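Local coordinates for protein mitogen (Streptococcus dysgalactiae, PDB 2J4X) that probably acts as a secreted superantigen toxin of the staphylococcal/streptococcal family and binds a zinc ion, at residues A[14-18]-A[141-146]; A[102-108]-A[129-135]. One frame throughout, in Å; residues are numbered along the deposited sequence.

Contact 1 of 2, residues A[14-18]-A[141-146]; sequences YMKDV and DVRLRK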
ATOM      1  N   TYR A  14       6.538  -7.652   1.042  1.00 31.66           N
ATOM      2  CA  TYR A  14       5.925  -6.770   2.026  1.00 29.95           C
ATOM      3  C   TYR A  14       6.596  -6.594   3.362  1.00 31.19           C
ATOM      4  O   TYR A  14       6.101  -5.845   4.188  1.00 32.76           O
ATOM      5  CB  TYR A  14       4.453  -7.155   2.220  1.00 28.67           C
ATOM      6  CG  TYR A  14       3.623  -6.920   0.973  1.00 26.81           C
ATOM      7  CD1 TYR A  14       3.166  -5.634   0.655  1.00 26.75           C
ATOM      8  CD2 TYR A  14       3.361  -7.962   0.065  1.00 24.06           C
ATOM      9  CE1 TYR A  14       2.474  -5.382  -0.537  1.00 26.61           C
ATOM     10  CE2 TYR A  14       2.672  -7.722  -1.127  1.00 23.64           C
ATOM     11  CZ  TYR A  14       2.234  -6.431  -1.424  1.00 25.23           C
ATOM     12  OH  TYR A  14       1.588  -6.167  -2.603  1.00 25.63           O
ATOM     13  N   MET A  15       7.718  -7.257   3.592  1.00 31.23           N
ATOM     14  CA  MET A  15       8.391  -7.065   4.858  1.00 34.05           C
ATOM     15  C   MET A  15       9.329  -5.848   4.751  1.00 34.57           C
ATOM     16  O   MET A  15       9.753  -5.273   5.761  1.00 34.45           O
ATOM     17  CB  MET A  15       9.197  -8.301   5.235  1.00 38.16           C
ATOM     18  CG  MET A  15      10.174  -8.726   4.170  1.00 44.37           C
ATOM     19  SD  MET A  15      11.457  -9.856   4.765  1.00 53.98           S
ATOM     20  CE  MET A  15      12.858  -9.239   3.735  1.00 51.20           C
ATOM     21  N   LYS A  16       9.648  -5.450   3.527  1.00 33.68           N
ATOM     22  CA  LYS A  16      10.520  -4.307   3.314  1.00 33.51           C
ATOM     23  C   LYS A  16       9.969  -2.999   3.910  1.00 33.10           C
ATOM     24  O   LYS A  16       8.781  -2.888   4.218  1.00 32.96           O
ATOM     25  CB  LYS A  16      10.776  -4.159   1.822  1.00 33.58           C
ATOM     26  CG  LYS A  16      11.625  -5.283   1.271  1.00 36.90           C
ATOM     27  CD  LYS A  16      11.699  -5.245  -0.250  1.00 39.67           C
ATOM     28  CE  LYS A  16      12.826  -6.129  -0.755  1.00 40.68           C
ATOM     29  NZ  LYS A  16      12.996  -7.277   0.173  1.00 43.67           N
ATOM     30  N   ASP A  17      10.839  -2.010   4.090  1.00 33.83           N
ATOM     31  CA  ASP A  17      10.421  -0.734   4.666  1.00 33.45           C
ATOM     32  C   ASP A  17       9.731   0.111   3.627  1.00 32.66           C
ATOM     33  O   ASP A  17       9.718  -0.228   2.444  1.00 31.82           O
ATOM     34  CB  ASP A  17      11.617   0.028   5.228  1.00 34.93           C
ATOM     35  CG  ASP A  17      12.455  -0.820   6.184  1.00 37.49           C
ATOM     36  OD1 ASP A  17      11.877  -1.659   6.912  1.00 38.20           O
ATOM     37  OD2 ASP A  17      13.693  -0.643   6.216  1.00 40.10           O
ATOM     38  N   VAL A  18       9.148   1.212   4.069  1.00 31.80           N
ATOM     39  CA  VAL A  18       8.455   2.091   3.155  1.00 31.46           C
ATOM     40  C   VAL A  18       9.045   3.486   3.259  1.00 32.22           C
ATOM     41  O   VAL A  18       9.809   3.775   4.189  1.00 31.87           O
ATOM     42  CB  VAL A  18       6.936   2.157   3.488  1.00 30.87           C
ATOM     43  CG1 VAL A  18       6.347   0.736   3.538  1.00 27.32           C
ATOM     44  CG2 VAL A  18       6.714   2.896   4.801  1.00 29.75           C
ATOM     45  N   ASP A 141      -3.088  -0.901   1.197  1.00 27.46           N
ATOM     46  CA  ASP A 141      -2.757  -2.300   0.942  1.00 26.63           C
ATOM     47  C   ASP A 141      -1.539  -2.770   1.721  1.00 26.42           C
ATOM     48  O   ASP A 141      -1.574  -3.818   2.362  1.00 25.96           O
ATOM     49  CB  ASP A 141      -2.558  -2.516  -0.568  1.00 27.10           C
ATOM     50  CG  ASP A 141      -2.562  -3.995  -0.957  1.00 27.79           C
ATOM     51  OD1 ASP A 141      -3.336  -4.768  -0.355  1.00 28.62           O
ATOM     52  OD2 ASP A 141      -1.814  -4.386  -1.872  1.00 29.02           O
ATOM     53  N   VAL A 142      -0.467  -1.987   1.660  1.00 25.59           N
ATOM     54  CA  VAL A 142       0.767  -2.296   2.368  1.00 26.19           C
ATOM     55  C   VAL A 142       0.619  -2.279   3.893  1.00 26.72           C
ATOM     56  O   VAL A 142       1.138  -3.147   4.578  1.00 28.18           O
ATOM     57  CB  VAL A 142       1.902  -1.306   1.961  1.00 26.39           C
ATOM     58  CG1 VAL A 142       3.097  -1.439   2.932  1.00 24.18           C
ATOM     59  CG2 VAL A 142       2.315  -1.575   0.494  1.00 23.76           C
ATOM     60  N   ARG A 143      -0.055  -1.281   4.442  1.00 27.36           N
ATOM     61  CA  ARG A 143      -0.242  -1.241   5.884  1.00 27.11           C
ATOM     62  C   ARG A 143      -1.179  -2.394   6.339  1.00 28.61           C
ATOM     63  O   ARG A 143      -0.981  -3.002   7.415  1.00 28.42           O
ATOM     64  CB  ARG A 143      -0.814   0.125   6.292  1.00 26.73           C
ATOM     65  CG  ARG A 143       0.118   1.298   6.013  1.00 27.36           C
ATOM     66  CD  ARG A 143      -0.519   2.630   6.409  1.00 28.21           C
ATOM     67  NE  ARG A 143      -0.813   2.706   7.840  1.00 29.68           N
ATOM     68  CZ  ARG A 143      -1.482   3.700   8.413  1.00 30.48           C
ATOM     69  NH1 ARG A 143      -1.927   4.698   7.680  1.00 31.92           N
ATOM     70  NH2 ARG A 143      -1.706   3.707   9.717  1.00 31.90           N
ATOM     71  N   LEU A 144      -2.185  -2.706   5.525  1.00 27.65           N
ATOM     72  CA  LEU A 144      -3.114  -3.772   5.874  1.00 28.42           C
ATOM     73  C   LEU A 144      -2.392  -5.098   5.879  1.00 28.59           C
ATOM     74  O   LEU A 144      -2.603  -5.917   6.779  1.00 28.43           O
ATOM     75  CB  LEU A 144      -4.303  -3.825   4.896  1.00 28.02           C
ATOM     76  CG  LEU A 144      -5.374  -4.885   5.201  1.00 27.41           C
ATOM     77  CD1 LEU A 144      -6.745  -4.384   4.790  1.00 27.38           C
ATOM     78  CD2 LEU A 144      -5.028  -6.182   4.501  1.00 28.14           C
ATOM     79  N   ARG A 145      -1.539  -5.318   4.882  1.00 27.93           N
ATOM     80  CA  ARG A 145      -0.795  -6.580   4.805  1.00 28.22           C
ATOM     81  C   ARG A 145       0.202  -6.698   5.954  1.00 28.50           C
ATOM     82  O   ARG A 145       0.289  -7.750   6.575  1.00 30.38           O
ATOM     83  CB  ARG A 145      -0.065  -6.711   3.460  1.00 27.00           C
ATOM     84  CG  ARG A 145      -0.996  -6.931   2.292  1.00 27.12           C
ATOM     85  CD  ARG A 145      -0.264  -6.919   0.973  1.00 25.39           C
ATOM     86  NE  ARG A 145      -1.191  -6.823  -0.147  1.00 25.00           N
ATOM     87  CZ  ARG A 145      -1.268  -7.694  -1.148  1.00 24.65           C
ATOM     88  NH1 ARG A 145      -0.475  -8.752  -1.193  1.00 22.73           N
ATOM     89  NH2 ARG A 145      -2.130  -7.483  -2.123  1.00 22.43           N
ATOM     90  N   LYS A 146       0.936  -5.620   6.245  1.00 28.23           N
ATOM     91  CA  LYS A 146       1.921  -5.604   7.330  1.00 27.97           C
ATOM     92  C   LYS A 146       1.261  -5.865   8.691  1.00 29.00           C
ATOM     93  O   LYS A 146       1.814  -6.562   9.536  1.00 29.39           O
ATOM     94  CB  LYS A 146       2.682  -4.276   7.339  1.00 25.78           C
ATOM     95  CG  LYS A 146       3.803  -4.207   6.318  1.00 24.06           C
ATOM     96  CD  LYS A 146       4.466  -2.817   6.318  1.00 25.86           C
ATOM     97  CE  LYS A 146       5.648  -2.696   5.356  1.00 23.27           C
ATOM     98  NZ  LYS A 146       6.859  -3.356   5.877  1.00 23.40           N
TER
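Hydrogen bonding centres on one lysine. Lys146 lies on helix 137-150 and its extended side chain reaches into the bend after helix 7-14, where NZ donates to Lys16 O at 2.6 Å and to Tyr14 O at 3.1 Å. A CH-pi contact is the second element: Arg145 CD sits 3.4 Å from the centroid of the Tyr14 ring and 10° off its normal, over the ring face, while the guanidinium continues past the ring with Tyr14 OH over one of its faces. Apolar packing completes the contact. Val142 CG2 meets the ring edge, 3.9 Å from Tyr14 CE1, and Val142 CG1 lies 4.0 Å from Val18 CG1, which also touches the aliphatic part of Lys146. Within the helix, Arg145 NE also forms a salt bridge with Asp141 OD1 at 3.0 Å, one turn back. Arg145 NH1 also bonds to Thr184 O, and Tyr188 OH joins Tyr14 OH and Asp141 OD2. The contact brings the N-terminal segment, which leads into the OB-fold sheet, against the helix of the beta-grasp domain. Its chemistry implies a mixed interface, in which backbone carbonyls take up the lysine ammonium and an aromatic ring covers the methylene part of an ion-paired arginine.

Contact 2 of 2, residues A[102-108]-A[129-135]; sequences REKLDST and TFQNKFV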
ATOM      1  N   ARG A 102      -3.306  17.474  -0.770  1.00 54.76           N
ATOM      2  CA  ARG A 102      -3.493  17.024   0.592  1.00 54.19           C
ATOM      3  C   ARG A 102      -4.401  17.872   1.478  1.00 54.30           C
ATOM      4  O   ARG A 102      -4.031  18.948   1.940  1.00 54.81           O
ATOM      5  CB  ARG A 102      -2.121  16.835   1.249  1.00 53.03           C
ATOM      6  CG  ARG A 102      -1.784  15.379   1.538  1.00 53.09           C
ATOM      7  CD  ARG A 102      -2.116  14.436   0.366  1.00 52.04           C
ATOM      8  NE  ARG A 102      -2.564  13.110   0.826  1.00 50.57           N
ATOM      9  CZ  ARG A 102      -1.790  12.209   1.439  1.00 49.69           C
ATOM     10  NH1 ARG A 102      -0.513  12.486   1.664  1.00 48.32           N
ATOM     11  NH2 ARG A 102      -2.286  11.031   1.835  1.00 45.48           N
ATOM     12  N   GLU A 103      -5.612  17.364   1.685  1.00 54.52           N
ATOM     13  CA  GLU A 103      -6.600  17.980   2.559  1.00 54.10           C
ATOM     14  C   GLU A 103      -6.517  17.059   3.783  1.00 53.00           C
ATOM     15  O   GLU A 103      -6.334  15.851   3.627  1.00 53.06           O
ATOM     16  CB  GLU A 103      -7.991  17.897   1.935  1.00 56.05           C
ATOM     17  CG  GLU A 103      -9.105  18.233   2.907  1.00 61.25           C
ATOM     18  CD  GLU A 103     -10.468  17.713   2.468  1.00 63.97           C
ATOM     19  OE1 GLU A 103     -11.000  18.203   1.445  1.00 66.07           O
ATOM     20  OE2 GLU A 103     -11.005  16.810   3.153  1.00 65.39           O
ATOM     21  N   LYS A 104      -6.622  17.608   4.991  1.00 51.68           N
ATOM     22  CA  LYS A 104      -6.527  16.777   6.186  1.00 49.71           C
ATOM     23  C   LYS A 104      -7.858  16.200   6.563  1.00 47.67           C
ATOM     24  O   LYS A 104      -8.906  16.787   6.294  1.00 47.29           O
ATOM     25  CB  LYS A 104      -5.946  17.566   7.358  1.00 51.74           C
ATOM     26  CG  LYS A 104      -4.518  17.999   7.085  1.00 54.75           C
ATOM     27  CD  LYS A 104      -3.902  18.816   8.209  1.00 56.40           C
ATOM     28  CE  LYS A 104      -2.598  19.432   7.727  1.00 57.57           C
ATOM     29  NZ  LYS A 104      -1.740  18.383   7.091  1.00 58.47           N
ATOM     30  N   LEU A 105      -7.803  15.032   7.187  1.00 45.98           N
ATOM     31  CA  LEU A 105      -9.000  14.315   7.603  1.00 45.61           C
ATOM     32  C   LEU A 105      -8.614  13.174   8.553  1.00 45.37           C
ATOM     33  O   LEU A 105      -7.816  12.305   8.214  1.00 44.78           O
ATOM     34  CB  LEU A 105      -9.726  13.741   6.371  1.00 44.99           C
ATOM     35  CG  LEU A 105     -11.062  13.030   6.593  1.00 45.29           C
ATOM     36  CD1 LEU A 105     -12.133  14.079   6.832  1.00 46.93           C
ATOM     37  CD2 LEU A 105     -11.413  12.155   5.401  1.00 44.69           C
ATOM     38  N   ASP A 106      -9.178  13.171   9.748  1.00 45.61           N
ATOM     39  CA  ASP A 106      -8.862  12.113  10.676  1.00 46.52           C
ATOM     40  C   ASP A 106      -9.806  10.946  10.475  1.00 45.59           C
ATOM     41  O   ASP A 106     -11.014  11.077  10.661  1.00 45.34           O
ATOM     42  CB  ASP A 106      -8.955  12.622  12.104  1.00 50.09           C
ATOM     43  CG  ASP A 106      -7.866  13.617  12.425  1.00 54.98           C
ATOM     44  OD1 ASP A 106      -6.690  13.345  12.065  1.00 56.39           O
ATOM     45  OD2 ASP A 106      -8.183  14.666  13.043  1.00 59.58           O
ATOM     46  N   SER A 107      -9.247   9.811  10.068  1.00 43.96           N
ATOM     47  CA  SER A 107     -10.041   8.612   9.859  1.00 41.91           C
ATOM     48  C   SER A 107      -9.425   7.465  10.616  1.00 42.92           C
ATOM     49  O   SER A 107      -8.200   7.295  10.614  1.00 43.40           O
ATOM     50  CB  SER A 107     -10.081   8.216   8.388  1.00 38.63           C
ATOM     51  OG  SER A 107     -10.725   9.189   7.607  1.00 39.72           O
ATOM     52  N   THR A 108     -10.274   6.692  11.284  1.00 42.52           N
ATOM     53  CA  THR A 108      -9.823   5.500  11.988  1.00 41.95           C
ATOM     54  C   THR A 108     -10.721   4.448  11.379  1.00 42.89           C
ATOM     55  O   THR A 108     -11.888   4.315  11.758  1.00 43.10           O
ATOM     56  CB  THR A 108     -10.050   5.571  13.514  1.00 41.40           C
ATOM     57  OG1 THR A 108      -9.053   6.411  14.105  1.00 41.66           O
ATOM     58  CG2 THR A 108      -9.951   4.195  14.138  1.00 41.23           C
ATOM     59  N   THR A 129      -5.295   3.945  11.032  1.00 33.28           N
ATOM     60  CA  THR A 129      -5.545   5.376  11.089  1.00 33.03           C
ATOM     61  C   THR A 129      -4.906   6.164   9.936  1.00 32.36           C
ATOM     62  O   THR A 129      -3.743   5.935   9.583  1.00 30.35           O
ATOM     63  CB  THR A 129      -5.056   5.954  12.454  1.00 34.38           C
ATOM     64  OG1 THR A 129      -5.862   5.428  13.525  1.00 35.42           O
ATOM     65  CG2 THR A 129      -5.147   7.470  12.458  1.00 36.28           C
ATOM     66  N   PHE A 130      -5.701   7.072   9.349  1.00 34.31           N
ATOM     67  CA  PHE A 130      -5.281   7.970   8.251  1.00 34.60           C
ATOM     68  C   PHE A 130      -5.581   9.432   8.631  1.00 35.36           C
ATOM     69  O   PHE A 130      -6.541   9.719   9.349  1.00 34.02           O
ATOM     70  CB  PHE A 130      -6.018   7.653   6.947  1.00 31.37           C
ATOM     71  CG  PHE A 130      -5.898   6.229   6.519  1.00 30.20           C
ATOM     72  CD1 PHE A 130      -6.817   5.280   6.951  1.00 30.16           C
ATOM     73  CD2 PHE A 130      -4.863   5.825   5.690  1.00 30.32           C
ATOM     74  CE1 PHE A 130      -6.707   3.940   6.558  1.00 30.48           C
ATOM     75  CE2 PHE A 130      -4.751   4.490   5.297  1.00 30.30           C
ATOM     76  CZ  PHE A 130      -5.676   3.554   5.734  1.00 28.82           C
ATOM     77  N   GLN A 131      -4.759  10.351   8.147  1.00 36.74           N
ATOM     78  CA  GLN A 131      -4.980  11.748   8.459  1.00 40.85           C
ATOM     79  C   GLN A 131      -5.183  12.663   7.243  1.00 41.83           C
ATOM     80  O   GLN A 131      -5.210  13.896   7.395  1.00 42.28           O
ATOM     81  CB  GLN A 131      -3.849  12.274   9.337  1.00 43.08           C
ATOM     82  CG  GLN A 131      -2.500  12.159   8.726  1.00 47.30           C
ATOM     83  CD  GLN A 131      -1.413  12.445   9.724  1.00 50.43           C
ATOM     84  OE1 GLN A 131      -1.133  13.605  10.050  1.00 52.04           O
ATOM     85  NE2 GLN A 131      -0.795  11.383  10.236  1.00 52.22           N
ATOM     86  N   ASN A 132      -5.332  12.054   6.054  1.00 41.54           N
ATOM     87  CA  ASN A 132      -5.593  12.763   4.789  1.00 39.53           C
ATOM     88  C   ASN A 132      -6.824  12.166   4.128  1.00 38.83           C
ATOM     89  O   ASN A 132      -7.069  10.958   4.227  1.00 39.61           O
ATOM     90  CB  ASN A 132      -4.408  12.653   3.848  1.00 40.37           C
ATOM     91  CG  ASN A 132      -3.259  13.492   4.302  1.00 41.49           C
ATOM     92  OD1 ASN A 132      -3.408  14.708   4.438  1.00 44.94           O
ATOM     93  ND2 ASN A 132      -2.105  12.866   4.561  1.00 40.20           N
ATOM     94  N   LYS A 133      -7.601  13.015   3.462  1.00 37.94           N
ATOM     95  CA  LYS A 133      -8.828  12.586   2.799  1.00 37.38           C
ATOM     96  C   LYS A 133      -8.492  11.645   1.658  1.00 36.70           C
ATOM     97  O   LYS A 133      -9.259  10.731   1.326  1.00 35.45           O
ATOM     98  CB  LYS A 133      -9.566  13.804   2.255  1.00 38.80           C
ATOM     99  CG  LYS A 133     -10.883  13.488   1.579  1.00 41.73           C
ATOM    100  CD  LYS A 133     -11.575  14.762   1.145  1.00 41.76           C
ATOM    101  CE  LYS A 133     -13.057  14.530   1.104  1.00 44.90           C
ATOM    102  NZ  LYS A 133     -13.533  14.093   2.449  1.00 47.29           N
ATOM    103  N   PHE A 134      -7.328  11.895   1.058  1.00 36.96           N
ATOM    104  CA  PHE A 134      -6.836  11.101  -0.057  1.00 36.35           C
ATOM    105  C   PHE A 134      -5.578  10.352   0.321  1.00 33.46           C
ATOM    106  O   PHE A 134      -4.611  10.944   0.770  1.00 32.09           O
ATOM    107  CB  PHE A 134      -6.598  12.001  -1.298  1.00 39.17           C
ATOM    108  CG  PHE A 134      -7.886  12.527  -1.905  1.00 41.96           C
ATOM    109  CD1 PHE A 134      -8.370  13.796  -1.573  1.00 43.23           C
ATOM    110  CD2 PHE A 134      -8.698  11.685  -2.686  1.00 41.93           C
ATOM    111  CE1 PHE A 134      -9.654  14.211  -1.999  1.00 43.44           C
ATOM    112  CE2 PHE A 134      -9.974  12.095  -3.110  1.00 41.63           C
ATOM    113  CZ  PHE A 134     -10.450  13.356  -2.761  1.00 42.24           C
ATOM    114  N   VAL A 135      -5.628   9.030   0.188  1.00 33.76           N
ATOM    115  CA  VAL A 135      -4.472   8.183   0.473  1.00 33.11           C
ATOM    116  C   VAL A 135      -4.355   7.196  -0.688  1.00 32.29           C
ATOM    117  O   VAL A 135      -5.365   6.741  -1.232  1.00 33.02           O
ATOM    118  CB  VAL A 135      -4.600   7.379   1.842  1.00 33.05           C
ATOM    119  CG1 VAL A 135      -5.027   8.316   2.971  1.00 31.44           C
ATOM    120  CG2 VAL A 135      -5.546   6.205   1.701  1.00 32.95           C
TER
HETATM  121  O   HOH W   1      -5.822  14.651   0.788  1.00 33.38           O
HETATM  122  O   HOH W   2      -8.304  10.102   6.485  1.00 28.37           O
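Arg102 lays its guanidinium over the side chain of Asn132 and reaches the start of strand 134-136, where NE and NH2 both donate to Phe134 O, at 3.0 and 2.6 Å. Next to it the backbones take over. Lys133 N donates to Glu103 O at 3.1 Å and Leu105 N to Gln131 O at 2.8 Å, enclosing the non-hydrogen-bonded pair Lys104-Asn132. Ser107 and Phe130 form a hydrogen-bonded pair, Ser107 N to Phe130 O and Phe130 N to Ser107 O, both 2.8 Å. Between these pairs the register slips by one residue, a beta bulge at which Leu105 O has no backbone donor across the strands; water 2 donates to it and to Asn132 O, and accepts from Ser107 OG. Water 1 accepts from Glu103 N and Phe134 N. Other polar side-chain links are weak: Thr108 OG1 and Thr129 OG1 lie 3.4 Å apart, and Glu103 OE2 and Lys133 NZ make a long salt bridge at 3.8 Å. Phe130 packs against Ile140 of helix 137-150. Segments 104-108 and 129-132 run antiparallel (167°), their axes 3.9 Å apart at closest approach; their parent strands, 104-114 and 126-132, form the edge pair of the mixed sheet typical of the beta-grasp fold.

Contact 1 is partly buried near the middle of the chain, whereas contact 2 lies at the surface, about 18 Å away between centres. Contact 1 joins the N-terminal segment to a helix through helix side chains, which meet a ring, a valine and backbone carbonyls of 14-18; contact 2 joins neighbouring strands mainly through backbone hydrogen bonds, with waters at its irregular points and, of its touching residues, only Phe130 and Val135 buried. Both involve the beta-grasp domain: strand 134-136 of contact 2 runs directly into helix 137-150 of contact 1. Arg143, facing away from 14-18, connects them, its NH1 probably hydrogen-bonding to Thr129 O at 2.9 Å while the guanidinium makes a cation-pi contact with Phe130.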